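PDB 4FZX: exodeoxyribonuclease 10 from Escherichia coli, which degrades single- and double-stranded DNA from the 3' end, acting as a magnesium-dependent DEDDh-family exonuclease of the DnaQ type. Local coordinates for residues R41-S44 and I50-I53; A116-R121 and T143-I148. All coordinates share one frame; numbering follows the deposited sequence.

Contact 1: residues R41-S44 and I50-I53; sequences RPIS and IHRI. With nucleotides of chain A.
The side chain of Ile43 overlaps the ring edge of His51, its CG2 methyl lying 3.9 Å from CE1 and close to the ring plane. Both residues belong to the RNase H-like exonuclease fold of the DEDDh family, Ile43 just before helix 45-51 and His51 in its last turn. Ser44 is the N-cap of that helix: its OG accepts from Ala47 N and also bonds to Cys10 O, while Arg52, with positive phi, follows the other end. The imidazole is held through both nitrogens. Its ND1 accepts from Ile53 N at 3.0 Å, a fairly straight bond (160°), and its NE2 is bonded to Thr9 O on strand 2-9. O3' of DG17 of chain A also lies at the ring edge, in plane, 3.4 Å from CD2. Without the imidazole, as with an alanine here, Thr9 O and Ile53 N would probably lose their ring partner, and a gap would be likely to open between Ile43 and the sugar. Ile50 meets the base instead, with CD1 at 3.4 Å from C5 of DG17 of chain A. Ile43 turns its CG1 branch beside its own backbone N (chi1 -57°), and CD1 ends 3.7 Å from the carbonyl oxygen of Ile53.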
loop_
_atom_site.group_PDB
_atom_site.type_symbol
_atom_site.label_atom_id
_atom_site.label_comp_id
_atom_site.label_asym_id
_atom_site.label_seq_id
_atom_site.Cartn_x
_atom_site.Cartn_y
_atom_site.Cartn_z
ATOM N N ARG C 41 -10.561 45.444 -4.115
ATOM C CA ARG C 41 -11.046 45.246 -5.471
ATOM C C ARG C 41 -12.561 45.109 -5.457
ATOM O O ARG C 41 -13.150 44.908 -4.396
ATOM C CB ARG C 41 -10.406 44.002 -6.087
ATOM C CG ARG C 41 -11.020 42.695 -5.607
ATOM C CD ARG C 41 -10.136 41.519 -5.967
ATOM N NE ARG C 41 -8.864 41.580 -5.261
ATOM C CZ ARG C 41 -7.870 40.718 -5.437
ATOM N NH1 ARG C 41 -8.011 39.700 -6.288
ATOM N NH2 ARG C 41 -6.745 40.859 -4.743
ATOM N N PRO C 42 -13.200 45.203 -6.639
ATOM C CA PRO C 42 -14.657 45.107 -6.691
ATOM C C PRO C 42 -15.142 43.713 -6.294
ATOM O O PRO C 42 -14.474 42.720 -6.571
ATOM C CB PRO C 42 -14.989 45.384 -8.173
ATOM C CG PRO C 42 -13.688 45.877 -8.802
ATOM C CD PRO C 42 -12.600 45.261 -7.984
ATOM N N ILE C 43 -16.314 43.645 -5.673
ATOM C CA ILE C 43 -16.942 42.369 -5.365
ATOM C C ILE C 43 -17.612 41.804 -6.623
ATOM O O ILE C 43 -18.475 42.457 -7.221
ATOM C CB ILE C 43 -18.022 42.544 -4.288
ATOM C CG1 ILE C 43 -17.431 43.165 -3.026
ATOM C CG2 ILE C 43 -18.733 41.224 -3.998
ATOM C CD1 ILE C 43 -18.477 43.784 -2.130
ATOM N N SER C 44 -17.261 40.576 -6.986
ATOM C CA SER C 44 -17.871 39.922 -8.145
ATOM C C SER C 44 -19.298 39.477 -7.858
ATOM O O SER C 44 -19.620 39.100 -6.742
ATOM C CB SER C 44 -17.033 38.727 -8.586
ATOM O OG SER C 44 -17.236 37.617 -7.722
ATOM N N ILE C 50 -23.238 34.551 -3.207
ATOM C CA ILE C 50 -22.959 33.620 -2.133
ATOM C C ILE C 50 -23.039 34.289 -0.747
ATOM O O ILE C 50 -23.792 33.837 0.107
ATOM C CB ILE C 50 -21.581 32.925 -2.335
ATOM C CG1 ILE C 50 -21.603 32.067 -3.609
ATOM C CG2 ILE C 50 -21.232 32.085 -1.126
ATOM C CD1 ILE C 50 -20.223 31.597 -4.081
ATOM N N HIS C 51 -22.240 35.338 -0.512
ATOM C CA HIS C 51 -22.159 35.911 0.836
ATOM C C HIS C 51 -23.125 37.071 1.068
ATOM O O HIS C 51 -23.410 37.420 2.211
ATOM C CB HIS C 51 -20.726 36.305 1.205
ATOM C CG HIS C 51 -20.098 37.254 0.240
ATOM N ND1 HIS C 51 -20.754 38.368 -0.240
ATOM C CD2 HIS C 51 -18.904 37.214 -0.400
ATOM C CE1 HIS C 51 -19.967 39.004 -1.087
ATOM N NE2 HIS C 51 -18.827 38.342 -1.173
ATOM N N ARG C 52 -23.646 37.630 -0.022
ATOM C CA ARG C 52 -24.671 38.668 0.024
ATOM C C ARG C 52 -24.193 39.870 0.817
ATOM O O ARG C 52 -24.943 40.469 1.600
ATOM C CB ARG C 52 -25.978 38.126 0.587
ATOM C CG ARG C 52 -26.738 37.241 -0.390
ATOM C CD ARG C 52 -27.947 36.635 0.274
ATOM N NE ARG C 52 -27.627 35.385 0.944
ATOM C CZ ARG C 52 -28.389 34.825 1.878
ATOM N NH1 ARG C 52 -29.487 35.440 2.304
ATOM N NH2 ARG C 52 -28.029 33.670 2.419
ATOM N N ILE C 53 -22.915 40.175 0.648
ATOM C CA ILE C 53 -22.362 41.407 1.133
ATOM C C ILE C 53 -22.195 42.332 -0.046
ATOM O O ILE C 53 -21.523 41.988 -1.022
ATOM C CB ILE C 53 -20.990 41.169 1.819
ATOM C CG1 ILE C 53 -21.169 40.205 3.004
ATOM C CG2 ILE C 53 -20.375 42.510 2.260
ATOM C CD1 ILE C 53 -19.896 39.533 3.496
ATOM P P DG A 17 -16.125 29.653 1.398
ATOM O OP1 DG A 17 -16.234 30.277 2.730
ATOM O OP2 DG A 17 -17.160 28.686 0.986
ATOM O "O5'" DG A 17 -15.998 30.774 0.284
ATOM C "C5'" DG A 17 -15.102 31.849 0.488
ATOM C "C4'" DG A 17 -15.334 32.973 -0.498
ATOM O "O4'" DG A 17 -14.893 32.533 -1.788
ATOM C "C3'" DG A 17 -16.775 33.427 -0.699
ATOM O "O3'" DG A 17 -17.066 34.426 0.264
ATOM C "C2'" DG A 17 -16.734 34.020 -2.108
ATOM C "C1'" DG A 17 -15.684 33.147 -2.786
ATOM N N9 DG A 17 -16.259 32.051 -3.531
ATOM C C8 DG A 17 -16.594 30.815 -3.035
ATOM N N7 DG A 17 -17.087 30.025 -3.938
ATOM C C5 DG A 17 -17.053 30.791 -5.099
ATOM C C6 DG A 17 -17.452 30.451 -6.402
ATOM O O6 DG A 17 -17.908 29.362 -6.780
ATOM N N1 DG A 17 -17.272 31.514 -7.292
ATOM C C2 DG A 17 -16.750 32.755 -6.950
ATOM N N2 DG A 17 -16.649 33.671 -7.939
ATOM N N3 DG A 17 -16.380 33.083 -5.714
ATOM C C4 DG A 17 -16.565 32.048 -4.859
#

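Contact 2: residues A116-R121 and T143-I148; sequences ALYKTR and TAALLI
Leu117 and Leu146 meet at a slant, and this crossing of branched side chains is the centre of the packing between helix 114-120 and helix 136-154 of the RNase H-like fold. CG of Leu117 faces the fork of Leu146, 4.1 Å from CD2 and 4.2 Å from CD1. Leu146 reaches across because its CG is anti to the backbone N (chi1 171°), which swings the fork from the helix surface toward the neighbouring helix.

Beside this pair, Tyr118 presents the edge of its ring to Ala145: CE2 stands 4.2 Å from the alanine CB, which lies near the ring plane and not over a face. The small side chain lets the phenol pass alongside the longer helix, and the OH of Tyr118 is hydrogen-bonded to Val125 N, in the chain that follows helix 114-120. Within helix 114-120, Ala116 O takes two donors from opposite faces of its carbonyl plane, Thr120 N at 2.9 Å and Thr120 OG1 at 2.8 Å. Just past the end of this helix Arg121 forms a salt bridge from NE to OD2 of Asp149 on helix 136-154. Between the two segments themselves the contact is wholly apolar, which implies that the pairing rests on packing without direction, and that direction comes from the salt bridge beyond it.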
loop_
_atom_site.group_PDB
_atom_site.type_symbol
_atom_site.label_atom_id
_atom_site.label_comp_id
_atom_site.label_asym_id
_atom_site.label_seq_id
_atom_site.Cartn_x
_atom_site.Cartn_y
_atom_site.Cartn_z
ATOM N N ALA C 116 -22.008 20.482 3.763
ATOM C CA ALA C 116 -22.282 19.062 3.570
ATOM C C ALA C 116 -21.818 18.229 4.776
ATOM O O ALA C 116 -22.527 17.340 5.226
ATOM C CB ALA C 116 -21.648 18.565 2.303
ATOM N N LEU C 117 -20.633 18.538 5.296
ATOM C CA LEU C 117 -20.114 17.864 6.478
ATOM C C LEU C 117 -21.034 18.135 7.664
ATOM O O LEU C 117 -21.455 17.221 8.358
ATOM C CB LEU C 117 -18.712 18.387 6.807
ATOM C CG LEU C 117 -17.426 17.609 6.512
ATOM C CD1 LEU C 117 -17.627 16.129 6.163
ATOM C CD2 LEU C 117 -16.563 18.327 5.490
ATOM N N TYR C 118 -21.321 19.407 7.909
ATOM C CA TYR C 118 -22.218 19.784 9.004
ATOM C C TYR C 118 -23.546 19.019 8.924
ATOM O O TYR C 118 -24.052 18.534 9.944
ATOM C CB TYR C 118 -22.495 21.280 8.989
ATOM C CG TYR C 118 -23.265 21.763 10.190
ATOM C CD1 TYR C 118 -24.649 21.916 10.141
ATOM C CD2 TYR C 118 -22.606 22.108 11.371
ATOM C CE1 TYR C 118 -25.359 22.385 11.233
ATOM C CE2 TYR C 118 -23.312 22.564 12.481
ATOM C CZ TYR C 118 -24.691 22.696 12.405
ATOM O OH TYR C 118 -25.398 23.147 13.502
ATOM N N LYS C 119 -24.113 18.939 7.720
ATOM C CA LYS C 119 -25.374 18.228 7.531
ATOM C C LYS C 119 -25.233 16.731 7.827
ATOM O O LYS C 119 -25.967 16.186 8.661
ATOM C CB LYS C 119 -25.943 18.477 6.128
ATOM C CG LYS C 119 -26.928 17.412 5.651
ATOM C CD LYS C 119 -28.370 17.947 5.608
ATOM C CE LYS C 119 -29.397 16.818 5.437
ATOM N NZ LYS C 119 -29.065 15.914 4.291
ATOM N N THR C 120 -24.243 16.085 7.212
ATOM C CA THR C 120 -24.086 14.637 7.363
ATOM C C THR C 120 -23.679 14.210 8.763
ATOM O O THR C 120 -24.014 13.101 9.202
ATOM C CB THR C 120 -23.068 14.063 6.398
ATOM O OG1 THR C 120 -23.259 14.651 5.117
ATOM C CG2 THR C 120 -23.269 12.578 6.276
ATOM N N ARG C 121 -22.887 15.046 9.429
ATOM C CA ARG C 121 -22.397 14.725 10.760
ATOM C C ARG C 121 -23.471 15.062 11.788
ATOM O O ARG C 121 -23.303 14.823 12.978
ATOM C CB ARG C 121 -21.102 15.504 11.064
ATOM C CG ARG C 121 -19.884 15.047 10.269
ATOM C CD ARG C 121 -19.613 13.555 10.484
ATOM N NE ARG C 121 -19.386 13.262 11.896
ATOM C CZ ARG C 121 -19.390 12.040 12.416
ATOM N NH1 ARG C 121 -19.615 10.991 11.634
ATOM N NH2 ARG C 121 -19.166 11.869 13.719
ATOM N N THR C 143 -17.714 25.497 11.356
ATOM C CA THR C 143 -16.417 24.855 11.246
ATOM C C THR C 143 -15.895 24.462 12.624
ATOM O O THR C 143 -15.416 23.348 12.808
ATOM C CB THR C 143 -15.425 25.757 10.512
ATOM O OG1 THR C 143 -15.974 26.094 9.234
ATOM C CG2 THR C 143 -14.060 25.071 10.318
ATOM N N ALA C 144 -16.125 25.319 13.614
ATOM C CA ALA C 144 -15.759 24.998 14.990
ATOM C C ALA C 144 -16.507 23.759 15.468
ATOM O O ALA C 144 -15.902 22.836 16.026
ATOM C CB ALA C 144 -16.035 26.187 15.918
ATOM N N ALA C 145 -17.818 23.719 15.232
ATOM C CA ALA C 145 -18.597 22.518 15.572
ATOM C C ALA C 145 -18.033 21.283 14.871
ATOM O O ALA C 145 -17.930 20.211 15.461
ATOM C CB ALA C 145 -20.094 22.708 15.227
ATOM N N LEU C 146 -17.663 21.439 13.607
ATOM C CA LEU C 146 -17.055 20.351 12.866
ATOM C C LEU C 146 -15.715 19.919 13.472
ATOM O O LEU C 146 -15.412 18.733 13.536
ATOM C CB LEU C 146 -16.868 20.746 11.405
ATOM C CG LEU C 146 -16.049 19.771 10.562
ATOM C CD1 LEU C 146 -16.693 18.367 10.537
ATOM C CD2 LEU C 146 -15.827 20.318 9.149
ATOM N N LEU C 147 -14.922 20.884 13.927
ATOM C CA LEU C 147 -13.606 20.585 14.464
ATOM C C LEU C 147 -13.731 19.853 15.803
ATOM O O LEU C 147 -13.017 18.886 16.065
ATOM C CB LEU C 147 -12.791 21.873 14.632
ATOM C CG LEU C 147 -11.561 21.727 15.540
ATOM C CD1 LEU C 147 -10.422 20.951 14.826
ATOM C CD2 LEU C 147 -11.089 23.070 16.025
ATOM N N ILE C 148 -14.697 20.264 16.613
ATOM C CA ILE C 148 -14.928 19.610 17.897
ATOM C C ILE C 148 -15.334 18.158 17.679
ATOM O O ILE C 148 -14.808 17.248 18.335
ATOM C CB ILE C 148 -15.997 20.353 18.755
ATOM C CG1 ILE C 148 -15.429 21.670 19.268
ATOM C CG2 ILE C 148 -16.447 19.471 19.949
ATOM C CD1 ILE C 148 -16.466 22.658 19.740
#

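Contact 1 and contact 2 show two kinds of packing in one nuclease domain, one beside the DNA and one between helices. Their centres are 25 Å apart, their nearest atoms about 13 Å, and they do not touch; along the chain contact 1 closes before contact 2 opens. Contact 1 sits after strand 28-36, around helix 45-51, against strand 16-25 and nucleotide DG17 of chain A. Contact 2 pairs helix 114-120 with helix 136-154, which also packs on strands 2-9 and 16-25, so the central sheet is common to both. Helix 136-154 carries Asp139, a sodium ligand with Asp6 and Glu8. The side chain of His51 is about 7 Å from a bound sodium ion, that of Leu146 about 11 Å.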